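PDB 7JQP: encapsidation protein from Lactococcus phage asccphi28, which probably serves as the ATPase of the phage DNA packaging motor, coupling ATP hydrolysis to translocation of the viral genome into the capsid. Local coordinates for residues A[124-129]-A[167-171]; A[201-205]-A[220-224]; A[277-283]-A[357-361]; A[310-314]-A[323-327]. All blocks are in the same frame, centred on the assembly; numbering follows the deposited sequence.

Contact 1 of 4, residues A[124-129]-A[167-171]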
loop_
_atom_site.group_PDB
_atom_site.type_symbol
_atom_site.label_atom_id
_atom_site.label_comp_id
_atom_site.label_asym_id
_atom_site.label_seq_id
_atom_site.Cartn_x
_atom_site.Cartn_y
_atom_site.Cartn_z
ATOM N N ILE A 124 -17.382 -4.095 -10.266
ATOM C CA ILE A 124 -17.302 -2.646 -10.145
ATOM C C ILE A 124 -17.492 -2.247 -8.693
ATOM O O ILE A 124 -18.245 -2.877 -7.945
ATOM C CB ILE A 124 -18.379 -1.934 -10.992
ATOM C CG1 ILE A 124 -18.383 -2.437 -12.423
ATOM C CG2 ILE A 124 -18.233 -0.415 -10.903
ATOM C CD1 ILE A 124 -19.576 -1.938 -13.174
ATOM N N ALA A 125 -16.855 -1.144 -8.318
ATOM C CA ALA A 125 -16.955 -0.595 -6.975
ATOM C C ALA A 125 -17.614 0.772 -7.052
ATOM O O ALA A 125 -17.217 1.615 -7.863
ATOM C CB ALA A 125 -15.572 -0.489 -6.326
ATOM N N LEU A 126 -18.632 0.979 -6.218
ATOM C CA LEU A 126 -19.352 2.246 -6.234
ATOM C C LEU A 126 -18.420 3.411 -5.938
ATOM O O LEU A 126 -18.632 4.518 -6.442
ATOM C CB LEU A 126 -20.495 2.186 -5.225
ATOM C CG LEU A 126 -21.707 3.087 -5.439
ATOM C CD1 LEU A 126 -22.216 3.060 -6.864
ATOM C CD2 LEU A 126 -22.805 2.651 -4.465
ATOM N N SER A 127 -17.374 3.179 -5.139
ATOM C CA SER A 127 -16.401 4.231 -4.873
ATOM C C SER A 127 -15.727 4.691 -6.159
ATOM O O SER A 127 -15.448 5.884 -6.331
ATOM C CB SER A 127 -15.352 3.734 -3.879
ATOM O OG SER A 127 -15.838 2.626 -3.146
ATOM N N ARG A 128 -15.453 3.761 -7.068
ATOM C CA ARG A 128 -14.801 4.064 -8.333
ATOM C C ARG A 128 -15.800 4.286 -9.462
ATOM O O ARG A 128 -15.387 4.481 -10.610
ATOM C CB ARG A 128 -13.852 2.915 -8.706
ATOM C CG ARG A 128 -13.027 2.392 -7.531
ATOM C CD ARG A 128 -12.334 1.068 -7.852
ATOM N NE ARG A 128 -11.476 0.627 -6.752
ATOM C CZ ARG A 128 -10.967 -0.598 -6.635
ATOM N NH1 ARG A 128 -11.228 -1.522 -7.550
ATOM N NH2 ARG A 128 -10.196 -0.900 -5.599
ATOM N N ALA A 129 -17.099 4.269 -9.155
ATOM C CA ALA A 129 -18.123 4.392 -10.186
ATOM C C ALA A 129 -18.114 5.765 -10.850
ATOM O O ALA A 129 -18.394 5.881 -12.049
ATOM C CB ALA A 129 -19.500 4.106 -9.580
ATOM N N VAL A 167 -24.889 8.579 -7.027
ATOM C CA VAL A 167 -23.821 7.848 -7.700
ATOM C C VAL A 167 -24.342 6.512 -8.214
ATOM O O VAL A 167 -23.999 6.077 -9.319
ATOM C CB VAL A 167 -22.623 7.661 -6.750
ATOM C CG1 VAL A 167 -21.547 6.806 -7.406
ATOM C CG2 VAL A 167 -22.057 9.014 -6.339
ATOM N N LEU A 168 -25.188 5.847 -7.425
ATOM C CA LEU A 168 -25.758 4.577 -7.859
ATOM C C LEU A 168 -26.644 4.764 -9.083
ATOM O O LEU A 168 -26.514 4.037 -10.074
ATOM C CB LEU A 168 -26.547 3.945 -6.712
ATOM C CG LEU A 168 -27.307 2.655 -7.019
ATOM C CD1 LEU A 168 -26.451 1.669 -7.790
ATOM C CD2 LEU A 168 -27.806 2.027 -5.721
ATOM N N LEU A 169 -27.551 5.742 -9.038
ATOM C CA LEU A 169 -28.457 5.957 -10.162
ATOM C C LEU A 169 -27.689 6.309 -11.430
ATOM O O LEU A 169 -28.052 5.868 -12.527
ATOM C CB LEU A 169 -29.463 7.054 -9.822
ATOM C CG LEU A 169 -30.555 6.690 -8.814
ATOM C CD1 LEU A 169 -31.418 7.909 -8.508
ATOM C CD2 LEU A 169 -31.419 5.542 -9.315
ATOM N N ASN A 170 -26.627 7.108 -11.302
ATOM C CA ASN A 170 -25.796 7.416 -12.461
ATOM C C ASN A 170 -25.158 6.156 -13.033
ATOM O O ASN A 170 -25.056 6.004 -14.256
ATOM C CB ASN A 170 -24.725 8.437 -12.085
ATOM C CG ASN A 170 -25.252 9.858 -12.084
ATOM O OD1 ASN A 170 -25.293 10.516 -11.046
ATOM N ND2 ASN A 170 -25.666 10.336 -13.253
ATOM N N LEU A 171 -24.720 5.240 -12.165
ATOM C CA LEU A 171 -24.128 3.997 -12.648
ATOM C C LEU A 171 -25.160 3.152 -13.385
ATOM O O LEU A 171 -24.835 2.494 -14.380
ATOM C CB LEU A 171 -23.525 3.215 -11.481
ATOM C CG LEU A 171 -22.624 2.033 -11.841
ATOM C CD1 LEU A 171 -21.453 2.481 -12.705
ATOM C CD2 LEU A 171 -22.121 1.335 -10.585
#

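Contact 2 of 4, residues A[201-205]-A[220-224]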
loop_
_atom_site.group_PDB
_atom_site.type_symbol
_atom_site.label_atom_id
_atom_site.label_comp_id
_atom_site.label_asym_id
_atom_site.label_seq_id
_atom_site.Cartn_x
_atom_site.Cartn_y
_atom_site.Cartn_z
ATOM N N LEU A 201 -34.606 4.653 -2.353
ATOM C CA LEU A 201 -35.721 3.836 -2.813
ATOM C C LEU A 201 -37.048 4.398 -2.325
ATOM O O LEU A 201 -38.068 4.278 -3.015
ATOM C CB LEU A 201 -35.553 2.400 -2.326
ATOM C CG LEU A 201 -34.477 1.555 -3.006
ATOM C CD1 LEU A 201 -34.428 0.168 -2.375
ATOM C CD2 LEU A 201 -34.718 1.457 -4.501
ATOM N N GLY A 202 -37.051 5.018 -1.150
ATOM C CA GLY A 202 -38.272 5.453 -0.518
ATOM C C GLY A 202 -38.887 4.438 0.411
ATOM O O GLY A 202 -40.058 4.591 0.782
ATOM N N TYR A 203 -38.142 3.402 0.787
ATOM C CA TYR A 203 -38.666 2.327 1.609
ATOM C C TYR A 203 -38.351 2.580 3.077
ATOM O O TYR A 203 -37.197 2.832 3.437
ATOM C CB TYR A 203 -38.090 0.974 1.192
ATOM C CG TYR A 203 -38.697 -0.148 1.993
ATOM C CD1 TYR A 203 -40.029 -0.487 1.813
ATOM C CD2 TYR A 203 -37.964 -0.845 2.943
ATOM C CE1 TYR A 203 -40.615 -1.493 2.539
ATOM C CE2 TYR A 203 -38.545 -1.862 3.679
ATOM C CZ TYR A 203 -39.872 -2.180 3.471
ATOM O OH TYR A 203 -40.466 -3.187 4.194
ATOM N N TYR A 204 -39.382 2.506 3.915
ATOM C CA TYR A 204 -39.252 2.575 5.366
ATOM C C TYR A 204 -39.421 1.167 5.922
ATOM O O TYR A 204 -40.445 0.523 5.677
ATOM C CB TYR A 204 -40.297 3.528 5.943
ATOM C CG TYR A 204 -40.382 3.553 7.450
ATOM C CD1 TYR A 204 -39.465 4.268 8.208
ATOM C CD2 TYR A 204 -41.390 2.870 8.115
ATOM C CE1 TYR A 204 -39.547 4.297 9.586
ATOM C CE2 TYR A 204 -41.479 2.891 9.489
ATOM C CZ TYR A 204 -40.557 3.604 10.221
ATOM O OH TYR A 204 -40.651 3.624 11.593
ATOM N N LEU A 205 -38.414 0.683 6.644
ATOM C CA LEU A 205 -38.433 -0.691 7.135
ATOM C C LEU A 205 -39.233 -0.772 8.427
ATOM O O LEU A 205 -38.953 -0.055 9.391
ATOM C CB LEU A 205 -37.006 -1.198 7.346
ATOM C CG LEU A 205 -36.838 -2.599 7.932
ATOM C CD1 LEU A 205 -37.424 -3.637 6.996
ATOM C CD2 LEU A 205 -35.362 -2.901 8.179
ATOM N N TYR A 220 -40.434 -0.862 -7.509
ATOM C CA TYR A 220 -39.583 -1.936 -7.019
ATOM C C TYR A 220 -40.371 -2.859 -6.103
ATOM O O TYR A 220 -41.460 -2.526 -5.631
ATOM C CB TYR A 220 -38.354 -1.383 -6.280
ATOM C CG TYR A 220 -38.685 -0.603 -5.024
ATOM C CD1 TYR A 220 -38.835 -1.246 -3.801
ATOM C CD2 TYR A 220 -38.840 0.774 -5.060
ATOM C CE1 TYR A 220 -39.139 -0.539 -2.654
ATOM C CE2 TYR A 220 -39.142 1.490 -3.919
ATOM C CZ TYR A 220 -39.290 0.830 -2.720
ATOM O OH TYR A 220 -39.592 1.547 -1.587
ATOM N N CYS A 221 -39.782 -4.028 -5.855
ATOM C CA CYS A 221 -40.357 -5.068 -5.015
ATOM C C CYS A 221 -39.348 -5.429 -3.935
ATOM O O CYS A 221 -38.154 -5.563 -4.216
ATOM C CB CYS A 221 -40.713 -6.301 -5.848
ATOM S SG CYS A 221 -41.669 -7.548 -4.975
ATOM N N VAL A 222 -39.827 -5.585 -2.704
ATOM C CA VAL A 222 -38.976 -5.910 -1.567
ATOM C C VAL A 222 -39.379 -7.278 -1.040
ATOM O O VAL A 222 -40.565 -7.534 -0.800
ATOM C CB VAL A 222 -39.073 -4.849 -0.454
ATOM C CG1 VAL A 222 -38.205 -5.246 0.737
ATOM C CG2 VAL A 222 -38.666 -3.481 -0.988
ATOM N N GLN A 223 -38.392 -8.153 -0.863
ATOM C CA GLN A 223 -38.599 -9.476 -0.298
ATOM C C GLN A 223 -37.623 -9.687 0.852
ATOM O O GLN A 223 -36.470 -9.249 0.790
ATOM C CB GLN A 223 -38.419 -10.583 -1.346
ATOM C CG GLN A 223 -38.865 -11.938 -0.814
ATOM C CD GLN A 223 -38.220 -13.096 -1.538
ATOM O OE1 GLN A 223 -37.194 -12.932 -2.192
ATOM N NE2 GLN A 223 -38.735 -14.298 -1.307
ATOM N N PHE A 224 -38.088 -10.364 1.897
ATOM C CA PHE A 224 -37.292 -10.658 3.081
ATOM C C PHE A 224 -37.025 -12.157 3.127
ATOM O O PHE A 224 -37.956 -12.959 2.992
ATOM C CB PHE A 224 -38.027 -10.214 4.344
ATOM C CG PHE A 224 -38.376 -8.755 4.361
ATOM C CD1 PHE A 224 -37.435 -7.799 4.708
ATOM C CD2 PHE A 224 -39.651 -8.339 4.018
ATOM C CE1 PHE A 224 -37.767 -6.455 4.721
ATOM C CE2 PHE A 224 -39.986 -6.999 4.027
ATOM C CZ PHE A 224 -39.044 -6.056 4.378
#

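Contact 3 of 4, residues A[277-283]-A[357-361]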
loop_
_atom_site.group_PDB
_atom_site.type_symbol
_atom_site.label_atom_id
_atom_site.label_comp_id
_atom_site.label_asym_id
_atom_site.label_seq_id
_atom_site.Cartn_x
_atom_site.Cartn_y
_atom_site.Cartn_z
ATOM N N TYR A 277 -36.197 22.251 -0.520
ATOM C CA TYR A 277 -35.652 21.068 -1.166
ATOM C C TYR A 277 -36.763 20.281 -1.840
ATOM O O TYR A 277 -37.781 19.972 -1.215
ATOM C CB TYR A 277 -34.924 20.167 -0.161
ATOM C CG TYR A 277 -33.963 19.214 -0.827
ATOM C CD1 TYR A 277 -32.801 19.684 -1.421
ATOM C CD2 TYR A 277 -34.221 17.852 -0.877
ATOM C CE1 TYR A 277 -31.918 18.825 -2.039
ATOM C CE2 TYR A 277 -33.342 16.983 -1.493
ATOM C CZ TYR A 277 -32.192 17.476 -2.073
ATOM O OH TYR A 277 -31.311 16.618 -2.689
ATOM N N ASP A 278 -36.558 19.966 -3.119
ATOM C CA ASP A 278 -37.436 19.059 -3.856
ATOM C C ASP A 278 -38.885 19.540 -3.813
ATOM O O ASP A 278 -39.798 18.810 -3.420
ATOM C CB ASP A 278 -37.304 17.633 -3.311
ATOM C CG ASP A 278 -38.043 16.613 -4.150
ATOM O OD1 ASP A 278 -38.582 16.987 -5.208
ATOM O OD2 ASP A 278 -38.080 15.429 -3.752
ATOM N N ARG A 279 -39.090 20.787 -4.237
ATOM C CA ARG A 279 -40.417 21.384 -4.369
ATOM C C ARG A 279 -41.150 21.468 -3.037
ATOM O O ARG A 279 -42.382 21.542 -3.003
ATOM C CB ARG A 279 -41.254 20.614 -5.397
ATOM C CG ARG A 279 -40.783 20.838 -6.827
ATOM C CD ARG A 279 -41.635 20.104 -7.850
ATOM N NE ARG A 279 -41.392 20.624 -9.193
ATOM C CZ ARG A 279 -42.199 20.437 -10.231
ATOM N NH1 ARG A 279 -43.317 19.737 -10.094
ATOM N NH2 ARG A 279 -41.888 20.957 -11.411
ATOM N N GLN A 280 -40.400 21.477 -1.941
ATOM C CA GLN A 280 -40.962 21.551 -0.602
ATOM C C GLN A 280 -40.005 22.347 0.271
ATOM O O GLN A 280 -38.901 22.706 -0.147
ATOM C CB GLN A 280 -41.192 20.161 -0.000
ATOM C CG GLN A 280 -42.531 19.528 -0.326
ATOM C CD GLN A 280 -42.719 18.197 0.382
ATOM O OE1 GLN A 280 -41.753 17.580 0.834
ATOM N NE2 GLN A 280 -43.968 17.754 0.493
ATOM N N TYR A 281 -40.434 22.615 1.500
ATOM C CA TYR A 281 -39.607 23.298 2.483
ATOM C C TYR A 281 -39.440 22.400 3.697
ATOM O O TYR A 281 -40.430 21.933 4.270
ATOM C CB TYR A 281 -40.217 24.637 2.894
ATOM C CG TYR A 281 -40.428 25.590 1.742
ATOM C CD1 TYR A 281 -41.517 25.449 0.892
ATOM C CD2 TYR A 281 -39.541 26.628 1.503
ATOM C CE1 TYR A 281 -41.716 26.317 -0.163
ATOM C CE2 TYR A 281 -39.732 27.501 0.449
ATOM C CZ TYR A 281 -40.821 27.342 -0.380
ATOM O OH TYR A 281 -41.016 28.212 -1.430
ATOM N N LEU A 282 -38.191 22.152 4.074
ATOM C CA LEU A 282 -37.866 21.366 5.253
ATOM C C LEU A 282 -37.520 22.315 6.389
ATOM O O LEU A 282 -36.731 23.247 6.203
ATOM C CB LEU A 282 -36.694 20.426 4.985
ATOM C CG LEU A 282 -36.865 19.364 3.903
ATOM C CD1 LEU A 282 -35.535 18.655 3.687
ATOM C CD2 LEU A 282 -37.946 18.374 4.277
ATOM N N GLY A 283 -38.109 22.082 7.553
ATOM C CA GLY A 283 -37.901 22.951 8.691
ATOM C C GLY A 283 -37.449 22.165 9.902
ATOM O O GLY A 283 -37.833 21.013 10.102
ATOM N N GLU A 357 -38.197 11.802 3.446
ATOM C CA GLU A 357 -37.827 13.043 2.773
ATOM C C GLU A 357 -36.587 13.654 3.416
ATOM O O GLU A 357 -35.673 14.111 2.718
ATOM C CB GLU A 357 -38.976 14.052 2.817
ATOM C CG GLU A 357 -40.346 13.518 2.436
ATOM C CD GLU A 357 -40.555 13.423 0.938
ATOM O OE1 GLU A 357 -39.564 13.196 0.211
ATOM O OE2 GLU A 357 -41.710 13.584 0.490
ATOM N N TRP A 358 -36.546 13.677 4.753
ATOM C CA TRP A 358 -35.381 14.220 5.443
ATOM C C TRP A 358 -34.139 13.383 5.172
ATOM O O TRP A 358 -33.034 13.930 5.074
ATOM C CB TRP A 358 -35.644 14.307 6.946
ATOM C CG TRP A 358 -36.039 15.686 7.400
ATOM C CD1 TRP A 358 -37.289 16.124 7.732
ATOM C CD2 TRP A 358 -35.173 16.819 7.518
ATOM N NE1 TRP A 358 -37.247 17.455 8.076
ATOM C CE2 TRP A 358 -35.959 17.905 7.947
ATOM C CE3 TRP A 358 -33.805 17.018 7.308
ATOM C CZ2 TRP A 358 -35.421 19.171 8.174
ATOM C CZ3 TRP A 358 -33.274 18.273 7.534
ATOM C CH2 TRP A 358 -34.080 19.333 7.960
ATOM N N SER A 359 -34.300 12.064 5.040
ATOM C CA SER A 359 -33.149 11.203 4.783
ATOM C C SER A 359 -32.549 11.479 3.408
ATOM O O SER A 359 -31.321 11.487 3.254
ATOM C CB SER A 359 -33.540 9.730 4.914
ATOM O OG SER A 359 -34.262 9.485 6.108
ATOM N N LYS A 360 -33.394 11.696 2.399
ATOM C CA LYS A 360 -32.880 12.033 1.075
ATOM C C LYS A 360 -32.030 13.296 1.130
ATOM O O LYS A 360 -30.957 13.364 0.519
ATOM C CB LYS A 360 -34.033 12.222 0.089
ATOM C CG LYS A 360 -34.735 10.946 -0.344
ATOM C CD LYS A 360 -35.635 11.220 -1.550
ATOM C CE LYS A 360 -36.272 9.952 -2.102
ATOM N NZ LYS A 360 -36.865 9.092 -1.038
ATOM N N PHE A 361 -32.506 14.312 1.852
ATOM C CA PHE A 361 -31.773 15.568 1.955
ATOM C C PHE A 361 -30.467 15.386 2.716
ATOM O O PHE A 361 -29.410 15.854 2.276
ATOM C CB PHE A 361 -32.644 16.618 2.640
ATOM C CG PHE A 361 -31.921 17.888 2.962
ATOM C CD1 PHE A 361 -31.647 18.812 1.970
ATOM C CD2 PHE A 361 -31.511 18.159 4.256
ATOM C CE1 PHE A 361 -30.983 19.985 2.264
ATOM C CE2 PHE A 361 -30.845 19.328 4.555
ATOM C CZ PHE A 361 -30.581 20.243 3.558
#

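Contact 4 of 4, residues A[310-314]-A[323-327]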
loop_
_atom_site.group_PDB
_atom_site.type_symbol
_atom_site.label_atom_id
_atom_site.label_comp_id
_atom_site.label_asym_id
_atom_site.label_seq_id
_atom_site.Cartn_x
_atom_site.Cartn_y
_atom_site.Cartn_z
ATOM N N THR A 310 -36.136 32.509 7.685
ATOM C CA THR A 310 -35.119 32.436 6.644
ATOM C C THR A 310 -35.192 31.094 5.924
ATOM O O THR A 310 -35.459 30.055 6.534
ATOM C CB THR A 310 -33.723 32.634 7.238
ATOM O OG1 THR A 310 -33.319 31.442 7.926
ATOM C CG2 THR A 310 -33.710 33.813 8.209
ATOM N N VAL A 311 -34.955 31.123 4.615
ATOM C CA VAL A 311 -35.005 29.939 3.767
ATOM C C VAL A 311 -33.652 29.759 3.098
ATOM O O VAL A 311 -33.084 30.721 2.568
ATOM C CB VAL A 311 -36.118 30.042 2.709
ATOM C CG1 VAL A 311 -36.094 28.820 1.800
ATOM C CG2 VAL A 311 -37.470 30.200 3.379
ATOM N N PHE A 312 -33.131 28.539 3.133
ATOM C CA PHE A 312 -31.864 28.203 2.495
ATOM C C PHE A 312 -32.128 27.340 1.276
ATOM O O PHE A 312 -32.865 26.352 1.355
ATOM C CB PHE A 312 -30.935 27.500 3.494
ATOM C CG PHE A 312 -30.507 28.408 4.587
ATOM C CD1 PHE A 312 -29.402 29.225 4.425
ATOM C CD2 PHE A 312 -31.245 28.498 5.753
ATOM C CE1 PHE A 312 -29.048 30.114 5.398
ATOM C CE2 PHE A 312 -30.879 29.361 6.750
ATOM C CZ PHE A 312 -29.841 30.225 6.538
ATOM N N ASN A 313 -31.532 27.715 0.150
ATOM C CA ASN A 313 -31.738 27.009 -1.105
ATOM C C ASN A 313 -30.403 26.458 -1.582
ATOM O O ASN A 313 -29.453 27.216 -1.804
ATOM C CB ASN A 313 -32.366 27.934 -2.148
ATOM C CG ASN A 313 -32.858 27.187 -3.371
ATOM O OD1 ASN A 313 -32.712 27.659 -4.493
ATOM N ND2 ASN A 313 -33.443 26.014 -3.157
ATOM N N ASN A 314 -30.346 25.135 -1.739
ATOM C CA ASN A 314 -29.134 24.486 -2.216
ATOM C C ASN A 314 -28.879 24.806 -3.683
ATOM O O ASN A 314 -27.725 24.956 -4.101
ATOM C CB ASN A 314 -29.252 22.977 -2.005
ATOM C CG ASN A 314 -28.110 22.211 -2.624
ATOM O OD1 ASN A 314 -26.950 22.600 -2.505
ATOM N ND2 ASN A 314 -28.433 21.114 -3.299
ATOM N N GLU A 323 -34.528 34.215 -0.286
ATOM C CA GLU A 323 -33.888 32.987 0.160
ATOM C C GLU A 323 -32.373 33.161 0.201
ATOM O O GLU A 323 -31.783 33.892 -0.602
ATOM C CB GLU A 323 -34.256 31.824 -0.759
ATOM C CG GLU A 323 -35.746 31.668 -1.005
ATOM C CD GLU A 323 -36.068 30.464 -1.869
ATOM O OE1 GLU A 323 -35.147 29.953 -2.543
ATOM O OE2 GLU A 323 -37.238 30.026 -1.870
ATOM N N VAL A 324 -31.750 32.483 1.162
ATOM C CA VAL A 324 -30.307 32.539 1.364
ATOM C C VAL A 324 -29.666 31.374 0.623
ATOM O O VAL A 324 -30.091 30.223 0.769
ATOM C CB VAL A 324 -29.968 32.494 2.863
ATOM C CG1 VAL A 324 -28.466 32.358 3.075
ATOM C CG2 VAL A 324 -30.503 33.736 3.568
ATOM N N PHE A 325 -28.643 31.669 -0.171
ATOM C CA PHE A 325 -27.951 30.623 -0.908
ATOM C C PHE A 325 -27.238 29.684 0.056
ATOM O O PHE A 325 -26.559 30.130 0.987
ATOM C CB PHE A 325 -26.919 31.214 -1.848
ATOM C CG PHE A 325 -26.194 30.190 -2.674
ATOM C CD1 PHE A 325 -24.898 29.821 -2.351
ATOM C CD2 PHE A 325 -26.828 29.537 -3.717
ATOM C CE1 PHE A 325 -24.228 28.865 -3.090
ATOM C CE2 PHE A 325 -26.156 28.592 -4.472
ATOM C CZ PHE A 325 -24.858 28.248 -4.149
ATOM N N LEU A 326 -27.386 28.383 -0.166
ATOM C CA LEU A 326 -26.717 27.364 0.635
ATOM C C LEU A 326 -25.482 26.898 -0.126
ATOM O O LEU A 326 -25.590 26.425 -1.264
ATOM C CB LEU A 326 -27.651 26.190 0.916
ATOM C CG LEU A 326 -27.316 25.253 2.080
ATOM C CD1 LEU A 326 -26.731 25.986 3.274
ATOM C CD2 LEU A 326 -28.573 24.479 2.494
ATOM N N GLU A 327 -24.315 27.037 0.492
ATOM C CA GLU A 327 -23.054 26.653 -0.121
ATOM C C GLU A 327 -22.321 25.669 0.783
ATOM O O GLU A 327 -22.661 25.492 1.956
ATOM C CB GLU A 327 -22.180 27.883 -0.402
ATOM C CG GLU A 327 -21.139 27.660 -1.488
ATOM C CD GLU A 327 -20.546 28.958 -2.007
ATOM O OE1 GLU A 327 -20.431 29.921 -1.221
ATOM O OE2 GLU A 327 -20.201 29.015 -3.206
#

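Contact 1 of 4, residues A[124-129]-A[167-171]
L126 and A129 meet V167 and L171 across a buried interface of the ASCE-type P-loop fold, where helix 164-175 covers the end of strand 118-125 and the turn after it. The contact is wholly apolar, and no hydrogen bond crosses it. L126 carries much of it through one branch. A chi1 of -155° swings L126 CG away from the backbone N and extends CD1 to the helix, setting it 3.8 Å from V167 CG1. The same methyl lies against the helix backbone, 4.0 Å from L168 CA, and it is 4.1 Å from L171 CD2. L126 CD1 thus sits among three residues spaced along one side of the helix, V167, L168 and L171, and the L126 and V167 side chains cross obliquely. Three residues on, A129 presents CB between V167 CG1 and L171 CD2. A turn closed by the bond from A129 N to L126 O at 3.1 Å places A129 there. L171 holds CG anti to its backbone N (chi1 -168°), an orientation that carries both its methyls to the A129 side. I124, on the strand proper, adds a looser touch with CG2 4.3 Å from L171 CD2. Outside the two segments, L54 of strand 50-55 and F145 of strand 140-145 continue the apolar layer beneath L168, and I154 of a neighbouring subunit packs on V167. The methyl L171 CD2 is shared between the strand end and the turn: it touches I124 CG2, L126 CD1 and A129 CB, the last at 3.9 Å.

Contact 2 of 4, residues A[201-205]-A[220-224]
This is a buried, largely aromatic contact at the point where helix 196-201 gives way to a loop, near one margin of the main sheet of the P-loop fold: L201 meets Y220, and Y203 meets Y220, V222 and F224 of the strand 221-225 region. A Schellman motif ends the helix: G202 is its C-prime residue, and its positive phi (91°) turns the chain so that Y203 faces the strand. Y220 supplies the largest share of the interface. Its CG lies between the backbone N and the carbonyl carbon (chi1 64°), and from there the ring reaches to the helix end. Y220 OH gives a weak hydrogen bond to L201 O at 3.4 Å, while L201 CB lies 4.0 Å from Y220 CE2. The two tyrosine side chains run at about a right angle, and Y220 OH comes in at the edge of the Y203 ring, near its plane. Over one face of that ring stands V222 CG2, 4.3 Å from Y203 CD1. Farther out, Y203 and F224 approach from opposite directions, and the phenol oxygen Y203 OH reaches the edge of the F224 ring, in its plane. The polar requirement of Y203 OH is met by D209, to which it is hydrogen-bonded. The F224 side chain is close to, but not in contact with, a probable Walker A loop, and L201 packs on L241 of a neighbouring subunit. The L205 side chain runs antiparallel alongside that of F224, meeting its ring obliquely with CD1 3.6 Å from F224 CE1.

Contact 3 of 4, residues A[277-283]-A[357-361]
Strand 280-283, carrying L282, runs across helix 357-361, carrying W358 and F361, at 88° with the axes of these short segments 10.4 Å apart. The strand follows a two-residue beta-hairpin turn at D278 and R279, closed by the bond from Y277 N to Q280 O at 2.8 Å. L282 fills the middle of the interface with two methyls. Its CG is anti to the carbonyl carbon (chi1 -61°), and both methyls cover one face of the W358 indole, CD2 over the five-membered ring and CD1 over the six-membered ring, with L282 CD1 also touching F361 CB at 3.7 Å. L282 CD2 stands 4.1 Å from the centroid of the five-membered ring of W358, nearly on the ring normal, and makes a CH-pi contact. At the edge of the same indole, near its plane, lies G283 O, 3.6 Å from W358 CZ2. W358 NE1 is hydrogen-bonded to Q298 O of the next strand, a bond that helps fix the plane on which L282 rests. At the hairpin end, Y277 and F361 form a T-shaped pair: the edge of F361 points at the face of Y277, with planes 71° apart and F361 CD1 3.7 Å from Y277 CG. The polar groups lie beside the turn. Q280 OE1 and E357 OE2 lie 4.0 Å apart with no bond between them, while D278 OD1 makes a salt bridge to R246 of a neighbouring subunit. Because no hydrogen bond joins strand and helix here, their hold on each other rests on ring faces, ring edges and methyls, whereas the carboxylate of D278 is engaged by a neighbouring subunit.

Contact 4 of 4, residues A[310-314]-A[323-327]
F312 and N313 pair in parallel with V324 and F325, and three backbone hydrogen bonds join the short strands between V311 and L326. V324 N donates to V311 O at 2.6 Å, nearly straight at 168°. N313 N then bonds to V324 O at 3.0 Å, and L326 N to N313 O at 2.9 Å. The last donor stands well above the carbonyl plane, where the pairing ends and segment 323-327 turns off toward a helix. F312 and V324 run alongside each other on one face. With F312 CG anti to its carbonyl carbon (chi1 -67°), the ring lies alongside V324, meeting V324 CG1 through CE1, while L326 CD2 comes to 4.0 Å from F312 CB. N313 and F325 belong to the opposite face. Before the bridge, E323 lies beside V311 with its chain extended, E323 CG being 4.0 Å from V311 CG1. That extension also brings E323 OE1 beside N313 CB, at 3.5 Å. The carboxylate finds its strong partner in K276, which makes a salt bridge with E323 OE2. K276 O also accepts a weak hydrogen bond from N313 ND2, so K276 meets both polar side chains, N313 only weakly. Beyond this shell, strand 311-313 sits between 273-277 and 324-325, the outermost strand of this sheet within the chain. E327 occupies the N-cap position of helix 328-343 and forms a salt bridge to R260 of a neighbouring subunit; that helix covers the F312 and L326 side through K334, L331 and F335.

Contacts 1 and 2 are buried and reach the same large sheet of the P-loop fold, with centres about 20 Å apart; contacts 3 and 4 are only partly buried and share the smaller sheet. Contact 4 is nested within the chain loop that contact 3 closes, and the two touch where Y281 packs on V311. Contacts 2 and 3 also meet: K360 NZ lies by G202 CA and is hydrogen-bonded to A199 O, which joins helix 352-365 to the end of helix 196-201. Chemistry follows place. Contact 1 is aliphatic, contact 2 tyrosine-rich with one weak bond, contact 3 aromatic with polar groups beside the turn, and contact 4 alone is strand pairing through backbone bonds.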